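Local structure of putative GTP pyrophosphokinase (Streptococcus mutans, 3L9D) at residues I45-E50 / V155-D160; P70-T75 / M111-D116; S150-V155 / M169-I174. The protein probably transfers pyrophosphate from ATP to GTP, the first step of ppGpp synthesis, as a member of the RelA/SpoT family. All coordinates share one frame; numbering follows the deposited sequence.

Overall arrangement
From the N terminus, helix 42-64 supplies the first half of contact 1, whose partner on strand 150-161 comes only after a long loop of helices and strands. Within that loop lies contact 2, where the chain entering strand 73-78 pairs with the end of strand 106-112. Contact 3 opens after contact 2 has closed: it is the hairpin of strands 150-161 and 164-176, and it crosses contact 1 in chain order, sharing Val155 with it. All three reach one mixed sheet. Contact 1 lays a helix on it, contact 2 joins the outermost strand of this chain's sheet on that side, and contact 3 pairs strands further in, touching contact 2 where Val112 packs on Ile174.

Contact 1 of 3, residues I45-E50 / V155-D160; sequences IQAVGE and VEYPVD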
loop_
_atom_site.group_PDB
_atom_site.type_symbol
_atom_site.label_atom_id
_atom_site.label_comp_id
_atom_site.label_asym_id
_atom_site.label_seq_id
_atom_site.Cartn_x
_atom_site.Cartn_y
_atom_site.Cartn_z
ATOM N N ILE A 45 3.942 -13.143 8.310
ATOM C CA ILE A 45 4.157 -12.318 9.481
ATOM C C ILE A 45 5.593 -11.808 9.508
ATOM O O ILE A 45 5.839 -10.625 9.772
ATOM C CB ILE A 45 3.834 -13.072 10.777
ATOM C CG1 ILE A 45 2.318 -13.258 10.902
ATOM C CG2 ILE A 45 4.396 -12.306 11.984
ATOM C CD1 ILE A 45 1.906 -14.463 11.688
ATOM N N GLN A 46 6.534 -12.710 9.238
ATOM C CA GLN A 46 7.951 -12.362 9.141
ATOM C C GLN A 46 8.189 -11.329 8.044
ATOM O O GLN A 46 8.856 -10.319 8.281
ATOM C CB GLN A 46 8.784 -13.594 8.802
ATOM C CG GLN A 46 8.751 -14.693 9.817
ATOM C CD GLN A 46 9.762 -15.797 9.497
ATOM O OE1 GLN A 46 9.382 -16.947 9.240
ATOM N NE2 GLN A 46 11.058 -15.443 9.492
ATOM N N ALA A 47 7.663 -11.610 6.843
ATOM C CA ALA A 47 7.821 -10.733 5.682
ATOM C C ALA A 47 7.350 -9.292 5.951
ATOM O O ALA A 47 8.037 -8.341 5.594
ATOM C CB ALA A 47 7.116 -11.318 4.485
ATOM N N VAL A 48 6.200 -9.120 6.595
ATOM C CA VAL A 48 5.722 -7.777 6.910
ATOM C C VAL A 48 6.709 -7.053 7.801
ATOM O O VAL A 48 6.926 -5.849 7.656
ATOM C CB VAL A 48 4.339 -7.792 7.601
ATOM C CG1 VAL A 48 3.940 -6.391 8.024
ATOM C CG2 VAL A 48 3.296 -8.349 6.669
ATOM N N GLY A 49 7.294 -7.794 8.740
ATOM C CA GLY A 49 8.236 -7.228 9.693
ATOM C C GLY A 49 9.520 -6.756 9.022
ATOM O O GLY A 49 9.967 -5.634 9.294
ATOM N N GLU A 50 10.097 -7.595 8.150
ATOM C CA GLU A 50 11.291 -7.235 7.372
ATOM C C GLU A 50 11.036 -6.128 6.342
ATOM O O GLU A 50 11.834 -5.184 6.198
ATOM C CB GLU A 50 11.844 -8.461 6.665
ATOM C CG GLU A 50 12.116 -9.626 7.612
ATOM C CD GLU A 50 12.566 -10.865 6.883
ATOM O OE1 GLU A 50 13.121 -10.739 5.767
ATOM O OE2 GLU A 50 12.369 -11.964 7.425
ATOM N N VAL A 155 4.949 -7.689 -5.007
ATOM C CA VAL A 155 6.324 -8.120 -4.989
ATOM C C VAL A 155 6.408 -9.561 -4.507
ATOM O O VAL A 155 5.637 -9.978 -3.640
ATOM C CB VAL A 155 7.224 -7.182 -4.132
ATOM C CG1 VAL A 155 7.333 -5.794 -4.776
ATOM C CG2 VAL A 155 6.733 -7.099 -2.651
ATOM N N GLU A 156 7.302 -10.330 -5.124
ATOM C CA GLU A 156 7.695 -11.631 -4.604
ATOM C C GLU A 156 8.846 -11.386 -3.657
ATOM O O GLU A 156 9.837 -10.740 -4.023
ATOM C CB GLU A 156 8.194 -12.548 -5.707
ATOM C CG GLU A 156 7.159 -13.054 -6.639
ATOM C CD GLU A 156 7.754 -13.941 -7.713
ATOM O OE1 GLU A 156 8.979 -14.204 -7.668
ATOM O OE2 GLU A 156 6.993 -14.377 -8.600
ATOM N N TYR A 157 8.714 -11.905 -2.443
ATOM C CA TYR A 157 9.685 -11.667 -1.393
ATOM C C TYR A 157 10.126 -12.995 -0.810
ATOM O O TYR A 157 9.299 -13.763 -0.316
ATOM C CB TYR A 157 9.092 -10.779 -0.301
ATOM C CG TYR A 157 10.109 -10.404 0.729
ATOM C CD1 TYR A 157 11.055 -9.419 0.466
ATOM C CD2 TYR A 157 10.159 -11.053 1.958
ATOM C CE1 TYR A 157 12.015 -9.076 1.417
ATOM C CE2 TYR A 157 11.126 -10.721 2.911
ATOM C CZ TYR A 157 12.037 -9.728 2.629
ATOM O OH TYR A 157 12.987 -9.389 3.552
ATOM N N PRO A 158 11.428 -13.295 -0.907
ATOM C CA PRO A 158 11.944 -14.529 -0.320
ATOM C C PRO A 158 12.155 -14.352 1.170
ATOM O O PRO A 158 12.903 -13.464 1.594
ATOM C CB PRO A 158 13.287 -14.719 -1.027
ATOM C CG PRO A 158 13.177 -13.926 -2.292
ATOM C CD PRO A 158 12.356 -12.734 -1.904
ATOM N N VAL A 159 11.490 -15.180 1.966
ATOM C CA VAL A 159 11.671 -15.122 3.403
ATOM C C VAL A 159 12.235 -16.433 3.926
ATOM O O VAL A 159 11.646 -17.490 3.724
ATOM C CB VAL A 159 10.358 -14.782 4.127
ATOM C CG1 VAL A 159 9.265 -15.727 3.712
ATOM C CG2 VAL A 159 10.566 -14.825 5.632
ATOM N N ASP A 160 13.388 -16.365 4.585
ATOM C CA ASP A 160 13.973 -17.562 5.190
ATOM C C ASP A 160 13.285 -17.886 6.496
ATOM O O ASP A 160 13.174 -17.027 7.344
ATOM C CB ASP A 160 15.483 -17.400 5.398
ATOM C CG ASP A 160 16.241 -17.369 4.084
ATOM O OD1 ASP A 160 16.763 -18.426 3.660
ATOM O OD2 ASP A 160 16.266 -16.298 3.448
HETATM O O HOH W 1 13.662 -14.117 8.147
#
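Helix 45-50 passes over strand 155-160 at 110° between their N-to-C directions, with the short axes 8.8 Å apart at closest approach and Ala47 and Val159 the nearest residues by backbone. Ala47 CB lies 4.0 Å from Tyr157 CD2, set obliquely to the ring. Tyr157 has its CG opposite the backbone N (chi1 -174°), which carries the ring across to the helix, its hydroxyl ending at Glu50. There the phenol donates to the carboxylate, Tyr157 OH to Glu50 OE1 at 2.6 Å, although the position of the hydroxyl is less certain than the rest. OE1 sits at the ring edge near its plane, while the carboxylate itself is turned 70° from the ring. Val159 meets two helix side chains, each at about a right angle: its CG2 is 3.8 Å from Gln46 CB and equally near Glu50 OE2. The second carboxylate oxygen takes a water, which donates to Glu50 OE2 at 2.6 Å and to the carbonyl Asp160 O at 3.1 Å. Ala47 also rests on Ile168 of strand 164-176, and Tyr157 on Leu51 and Lys54 farther along the same helix. The water thus ties Glu50 to the strand backbone at the partly exposed rim of the helix-on-sheet junction, beside the apolar contact of Ala47 with Tyr157. If the phenol bond holds as modelled, both oxygens accept hydrogens, which would be consistent with a charged carboxylate.

Contact 2 of 3, residues P70-T75 / M111-D116; sequences PIEFVT and MVQFVD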
loop_
_atom_site.group_PDB
_atom_site.type_symbol
_atom_site.label_atom_id
_atom_site.label_comp_id
_atom_site.label_asym_id
_atom_site.label_seq_id
_atom_site.Cartn_x
_atom_site.Cartn_y
_atom_site.Cartn_z
ATOM N N PRO A 70 10.890 10.687 -0.269
ATOM C CA PRO A 70 9.637 10.328 -0.944
ATOM C C PRO A 70 8.705 9.582 0.002
ATOM O O PRO A 70 7.490 9.582 -0.205
ATOM C CB PRO A 70 10.090 9.375 -2.057
ATOM C CG PRO A 70 11.582 9.543 -2.144
ATOM C CD PRO A 70 12.042 9.930 -0.787
ATOM N N ILE A 71 9.275 8.940 1.023
ATOM C CA ILE A 71 8.485 8.168 1.971
ATOM C C ILE A 71 8.318 8.947 3.271
ATOM O O ILE A 71 9.293 9.469 3.824
ATOM C CB ILE A 71 9.126 6.798 2.274
ATOM C CG1 ILE A 71 9.249 5.949 1.009
ATOM C CG2 ILE A 71 8.318 6.040 3.307
ATOM C CD1 ILE A 71 9.855 4.560 1.263
ATOM N N GLU A 72 7.083 9.040 3.757
ATOM C CA GLU A 72 6.841 9.757 4.997
ATOM C C GLU A 72 6.769 8.782 6.139
ATOM O O GLU A 72 7.393 8.998 7.168
ATOM C CB GLU A 72 5.570 10.595 4.932
ATOM C CG GLU A 72 5.851 12.018 4.569
ATOM C CD GLU A 72 4.753 12.947 5.040
ATOM O OE1 GLU A 72 3.584 12.766 4.621
ATOM O OE2 GLU A 72 5.061 13.866 5.831
ATOM N N PHE A 73 5.991 7.718 5.963
ATOM C CA PHE A 73 6.018 6.618 6.913
ATOM C C PHE A 73 5.435 5.335 6.360
ATOM O O PHE A 73 4.970 5.291 5.240
ATOM C CB PHE A 73 5.342 6.994 8.218
ATOM C CG PHE A 73 3.888 7.261 8.089
ATOM C CD1 PHE A 73 2.957 6.271 8.409
ATOM C CD2 PHE A 73 3.432 8.520 7.685
ATOM C CE1 PHE A 73 1.576 6.523 8.314
ATOM C CE2 PHE A 73 2.062 8.786 7.594
ATOM C CZ PHE A 73 1.131 7.780 7.898
ATOM N N VAL A 74 5.464 4.285 7.165
ATOM C CA VAL A 74 5.212 2.955 6.661
ATOM C C VAL A 74 4.456 2.124 7.668
ATOM O O VAL A 74 4.890 1.967 8.812
ATOM C CB VAL A 74 6.535 2.249 6.368
ATOM C CG1 VAL A 74 6.292 0.812 5.956
ATOM C CG2 VAL A 74 7.314 3.016 5.314
ATOM N N THR A 75 3.335 1.573 7.219
ATOM C CA THR A 75 2.514 0.686 8.024
ATOM C C THR A 75 2.383 -0.652 7.305
ATOM O O THR A 75 2.828 -0.790 6.169
ATOM C CB THR A 75 1.127 1.303 8.224
ATOM O OG1 THR A 75 0.432 1.339 6.965
ATOM C CG2 THR A 75 1.270 2.717 8.757
ATOM N N MET A 111 3.235 5.610 2.903
ATOM C CA MET A 111 2.614 6.935 2.903
ATOM C C MET A 111 3.590 7.997 2.403
ATOM O O MET A 111 4.647 8.215 2.992
ATOM C CB MET A 111 2.102 7.293 4.303
ATOM C CG MET A 111 0.582 7.364 4.407
ATOM S SD MET A 111 -0.235 5.808 3.956
ATOM C CE MET A 111 0.270 4.765 5.329
ATOM N N VAL A 112 3.235 8.649 1.302
ATOM C CA VAL A 112 4.049 9.710 0.720
ATOM C C VAL A 112 3.367 11.053 0.914
ATOM O O VAL A 112 2.150 11.108 1.059
ATOM C CB VAL A 112 4.273 9.506 -0.805
ATOM C CG1 VAL A 112 5.067 8.213 -1.085
ATOM C CG2 VAL A 112 2.925 9.538 -1.560
ATOM N N GLN A 113 4.161 12.124 0.912
ATOM C CA GLN A 113 3.648 13.475 1.072
ATOM C C GLN A 113 2.970 14.055 -0.183
ATOM O O GLN A 113 1.912 14.680 -0.071
ATOM C CB GLN A 113 4.733 14.438 1.575
ATOM C CG GLN A 113 4.113 15.761 2.086
ATOM C CD GLN A 113 5.114 16.808 2.560
ATOM O OE1 GLN A 113 6.323 16.725 2.296
ATOM N NE2 GLN A 113 4.600 17.817 3.254
ATOM N N PHE A 114 3.565 13.852 -1.359
ATOM C CA PHE A 114 3.022 14.414 -2.609
ATOM C C PHE A 114 2.666 13.360 -3.653
ATOM O O PHE A 114 3.303 12.310 -3.729
ATOM C CB PHE A 114 4.012 15.393 -3.228
ATOM C CG PHE A 114 4.380 16.525 -2.326
ATOM C CD1 PHE A 114 3.453 17.506 -2.007
ATOM C CD2 PHE A 114 5.664 16.622 -1.800
ATOM C CE1 PHE A 114 3.804 18.569 -1.170
ATOM C CE2 PHE A 114 6.017 17.675 -0.970
ATOM C CZ PHE A 114 5.093 18.650 -0.656
ATOM N N VAL A 115 1.658 13.637 -4.469
ATOM C CA VAL A 115 1.327 12.732 -5.567
ATOM C C VAL A 115 2.611 12.387 -6.329
ATOM O O VAL A 115 2.887 11.229 -6.656
ATOM C CB VAL A 115 0.332 13.370 -6.535
ATOM C CG1 VAL A 115 0.425 12.702 -7.880
ATOM C CG2 VAL A 115 -1.088 13.291 -5.975
ATOM N N ASP A 116 3.416 13.412 -6.566
ATOM C CA ASP A 116 4.648 13.266 -7.303
ATOM C C ASP A 116 5.630 12.292 -6.652
ATOM O O ASP A 116 6.406 11.637 -7.359
ATOM C CB ASP A 116 5.285 14.640 -7.501
ATOM C CG ASP A 116 4.304 15.654 -8.073
ATOM O OD1 ASP A 116 3.490 16.219 -7.301
ATOM O OD2 ASP A 116 4.341 15.882 -9.298
HETATM O O HOH W 2 6.920 12.146 1.438
#
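Met111 runs beneath the ring of Phe73, its CB over one face at 3.7 Å from the centroid and 16° off the ring normal, a CH-pi contact. Its chain then bends at both chi2 and chi3 and curves beneath the ring toward its rim: CG reaches Phe73 CZ at 3.6 Å, CE comes to Phe73 CE1 and on to Thr75 OG1 at 3.8 Å, and the sulfur stands obliquely to the ring in a Met-aromatic contact. Leu177 and Asn180 of helix 177-193 pack against the same methionine. The backbone here is a classic beta bulge where the chain enters strand 73-78, in which Glu72 and Phe73 together face Met111. Its carbonyl takes both amides, Glu72 N to Met111 O at 2.7 Å almost in line with the C=O bond, and Phe73 N to Met111 O at 3.3 Å on a lone pair in the carbonyl plane. In return Met111 N donates to Phe73 O at 2.9 Å. From the bulge, the side chain of Glu72 reaches the aliphatic part of Gln113, Glu72 OE1 being 3.7 Å from Gln113 CB, with carboxylate and amide planes 20° apart. Gln113 N donates to a water at 2.8 Å that also reaches Pro70 O weakly, while the amide end of Gln113 bonds to Gln230.

Contact 3 of 3, residues S150-V155 / M169-I174; sequences SYHVIV and MAEIQI
Two neighbouring strands of the mixed sheet, 150-161 and 164-176, form a beta hairpin, and this contact is part of its antiparallel ladder. Tyr151, Val153 and Val155 make hydrogen-bonded pairs with Ile174, Ile172 and Ala170, six N-H...O bonds in all. The middle pair is tight, Ile172 N to Val153 O at 2.8 Å, whereas Tyr151 N to Ile174 O at 3.3 Å is the longest. His152 with Gln173 and Ile154 with Glu171 are the non-hydrogen-bonded pairs between them.

Their side chains share one face of the sheet. His152 and Gln173 point the same way and stack, ring and amide planes 22° apart: Gln173 CG is 3.9 Å from the ring centroid and its CD lies over the same face, offset toward the rim. The carboxylate of Glu171 stands obliquely to this ring. Extended beyond CG, Gln173 reaches along its own strand, and its NE2 donates a hydrogen bond to Glu171 OE1 at 2.9 Å, meeting it from above the carboxylate plane. The NE2 of His152 has its hydrogen-bond partner in Tyr148. Farther along, Ile154 CD1 presses on Glu171 CB at 3.4 Å, and Ile154 CG2 touches Met169 SD.

The other face is apolar. Ile172 keeps CG1 opposite its carbonyl carbon (chi1 -56°), carrying CD1 to 3.7 Å from Val155 CG2 at about a right angle; Ala170 CB adds to that cluster, and Val153 CG2 meets Ile174 CD1. Leu122 of helix 117-126 packs on Tyr151, Val153 and Ile174, while Tyr151 OH bonds to Glu136. The hairpin thus has apolar side chains on one face, partly under helix 117-126, and on the other His152, Gln173 and Glu171 beside Ile154, where stacking and the Gln173 to Glu171 bond would limit how the amide turns.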
loop_
_atom_site.group_PDB
_atom_site.type_symbol
_atom_site.label_atom_id
_atom_site.label_comp_id
_atom_site.label_asym_id
_atom_site.label_seq_id
_atom_site.Cartn_x
_atom_site.Cartn_y
_atom_site.Cartn_z
ATOM N N SER A 150 -4.804 5.413 -5.526
ATOM C CA SER A 150 -3.757 4.639 -4.895
ATOM C C SER A 150 -2.905 3.988 -5.972
ATOM O O SER A 150 -3.286 3.953 -7.127
ATOM C CB SER A 150 -4.376 3.585 -3.977
ATOM O OG SER A 150 -3.375 2.906 -3.250
ATOM N N TYR A 151 -1.743 3.478 -5.594
ATOM C CA TYR A 151 -0.912 2.741 -6.534
ATOM C C TYR A 151 -0.539 1.383 -5.934
ATOM O O TYR A 151 0.014 1.324 -4.837
ATOM C CB TYR A 151 0.345 3.550 -6.879
ATOM C CG TYR A 151 1.005 3.109 -8.156
ATOM C CD1 TYR A 151 0.923 3.887 -9.297
ATOM C CD2 TYR A 151 1.708 1.910 -8.225
ATOM C CE1 TYR A 151 1.525 3.499 -10.469
ATOM C CE2 TYR A 151 2.314 1.500 -9.413
ATOM C CZ TYR A 151 2.213 2.301 -10.529
ATOM O OH TYR A 151 2.792 1.916 -11.718
ATOM N N HIS A 152 -0.829 0.296 -6.643
ATOM C CA HIS A 152 -0.594 -1.035 -6.093
ATOM C C HIS A 152 0.574 -1.736 -6.742
ATOM O O HIS A 152 0.622 -1.850 -7.947
ATOM C CB HIS A 152 -1.830 -1.911 -6.249
ATOM C CG HIS A 152 -3.062 -1.338 -5.618
ATOM N ND1 HIS A 152 -4.204 -2.077 -5.415
ATOM C CD2 HIS A 152 -3.326 -0.100 -5.142
ATOM C CE1 HIS A 152 -5.123 -1.316 -4.849
ATOM N NE2 HIS A 152 -4.615 -0.113 -4.675
ATOM N N VAL A 153 1.501 -2.227 -5.921
ATOM C CA VAL A 153 2.643 -3.001 -6.398
ATOM C C VAL A 153 2.653 -4.368 -5.732
ATOM O O VAL A 153 2.497 -4.465 -4.527
ATOM C CB VAL A 153 3.975 -2.304 -6.067
ATOM C CG1 VAL A 153 5.122 -3.119 -6.601
ATOM C CG2 VAL A 153 3.996 -0.887 -6.638
ATOM N N ILE A 154 2.816 -5.424 -6.519
ATOM C CA ILE A 154 2.944 -6.745 -5.957
ATOM C C ILE A 154 4.397 -7.173 -6.098
ATOM O O ILE A 154 5.015 -7.001 -7.156
ATOM C CB ILE A 154 1.995 -7.760 -6.629
ATOM C CG1 ILE A 154 0.534 -7.289 -6.516
ATOM C CG2 ILE A 154 2.168 -9.153 -6.019
ATOM C CD1 ILE A 154 0.064 -6.976 -5.093
ATOM N N VAL A 155 4.949 -7.689 -5.007
ATOM C CA VAL A 155 6.324 -8.120 -4.989
ATOM C C VAL A 155 6.408 -9.561 -4.507
ATOM O O VAL A 155 5.637 -9.978 -3.640
ATOM C CB VAL A 155 7.224 -7.182 -4.132
ATOM C CG1 VAL A 155 7.333 -5.794 -4.776
ATOM C CG2 VAL A 155 6.733 -7.099 -2.651
ATOM N N MET A 169 4.028 -13.461 -1.632
ATOM C CA MET A 169 3.700 -12.230 -2.340
ATOM C C MET A 169 3.139 -11.196 -1.380
ATOM O O MET A 169 2.314 -11.510 -0.524
ATOM C CB MET A 169 2.715 -12.494 -3.479
ATOM C CG MET A 169 3.376 -12.898 -4.797
ATOM S SD MET A 169 2.156 -13.058 -6.121
ATOM C CE MET A 169 1.488 -14.680 -5.776
ATOM N N ALA A 170 3.609 -9.965 -1.517
ATOM C CA ALA A 170 3.127 -8.883 -0.684
ATOM C C ALA A 170 2.510 -7.786 -1.554
ATOM O O ALA A 170 3.010 -7.485 -2.641
ATOM C CB ALA A 170 4.251 -8.327 0.160
ATOM N N GLU A 171 1.416 -7.194 -1.090
ATOM C CA GLU A 171 0.887 -6.036 -1.787
ATOM C C GLU A 171 1.297 -4.724 -1.117
ATOM O O GLU A 171 0.930 -4.451 0.028
ATOM C CB GLU A 171 -0.618 -6.108 -1.892
ATOM C CG GLU A 171 -1.193 -4.781 -2.311
ATOM C CD GLU A 171 -2.623 -4.891 -2.750
ATOM O OE1 GLU A 171 -3.515 -4.634 -1.905
ATOM O OE2 GLU A 171 -2.848 -5.242 -3.943
ATOM N N ILE A 172 2.076 -3.928 -1.834
ATOM C CA ILE A 172 2.475 -2.611 -1.376
ATOM C C ILE A 172 1.574 -1.542 -1.980
ATOM O O ILE A 172 1.521 -1.372 -3.199
ATOM C CB ILE A 172 3.917 -2.325 -1.807
ATOM C CG1 ILE A 172 4.836 -3.415 -1.280
ATOM C CG2 ILE A 172 4.375 -0.973 -1.310
ATOM C CD1 ILE A 172 6.125 -3.532 -2.049
ATOM N N GLN A 173 0.852 -0.812 -1.148
ATOM C CA GLN A 173 0.100 0.329 -1.664
ATOM C C GLN A 173 0.792 1.623 -1.312
ATOM O O GLN A 173 1.238 1.799 -0.172
ATOM C CB GLN A 173 -1.339 0.336 -1.152
ATOM C CG GLN A 173 -2.151 -0.799 -1.741
ATOM C CD GLN A 173 -3.584 -0.756 -1.309
ATOM O OE1 GLN A 173 -4.183 0.314 -1.231
ATOM N NE2 GLN A 173 -4.149 -1.919 -1.015
ATOM N N ILE A 174 0.884 2.516 -2.290
ATOM C CA ILE A 174 1.539 3.801 -2.107
ATOM C C ILE A 174 0.474 4.915 -2.143
ATOM O O ILE A 174 -0.343 4.981 -3.063
ATOM C CB ILE A 174 2.627 3.983 -3.188
ATOM C CG1 ILE A 174 3.479 2.708 -3.268
ATOM C CG2 ILE A 174 3.482 5.214 -2.911
ATOM C CD1 ILE A 174 4.382 2.610 -4.472
#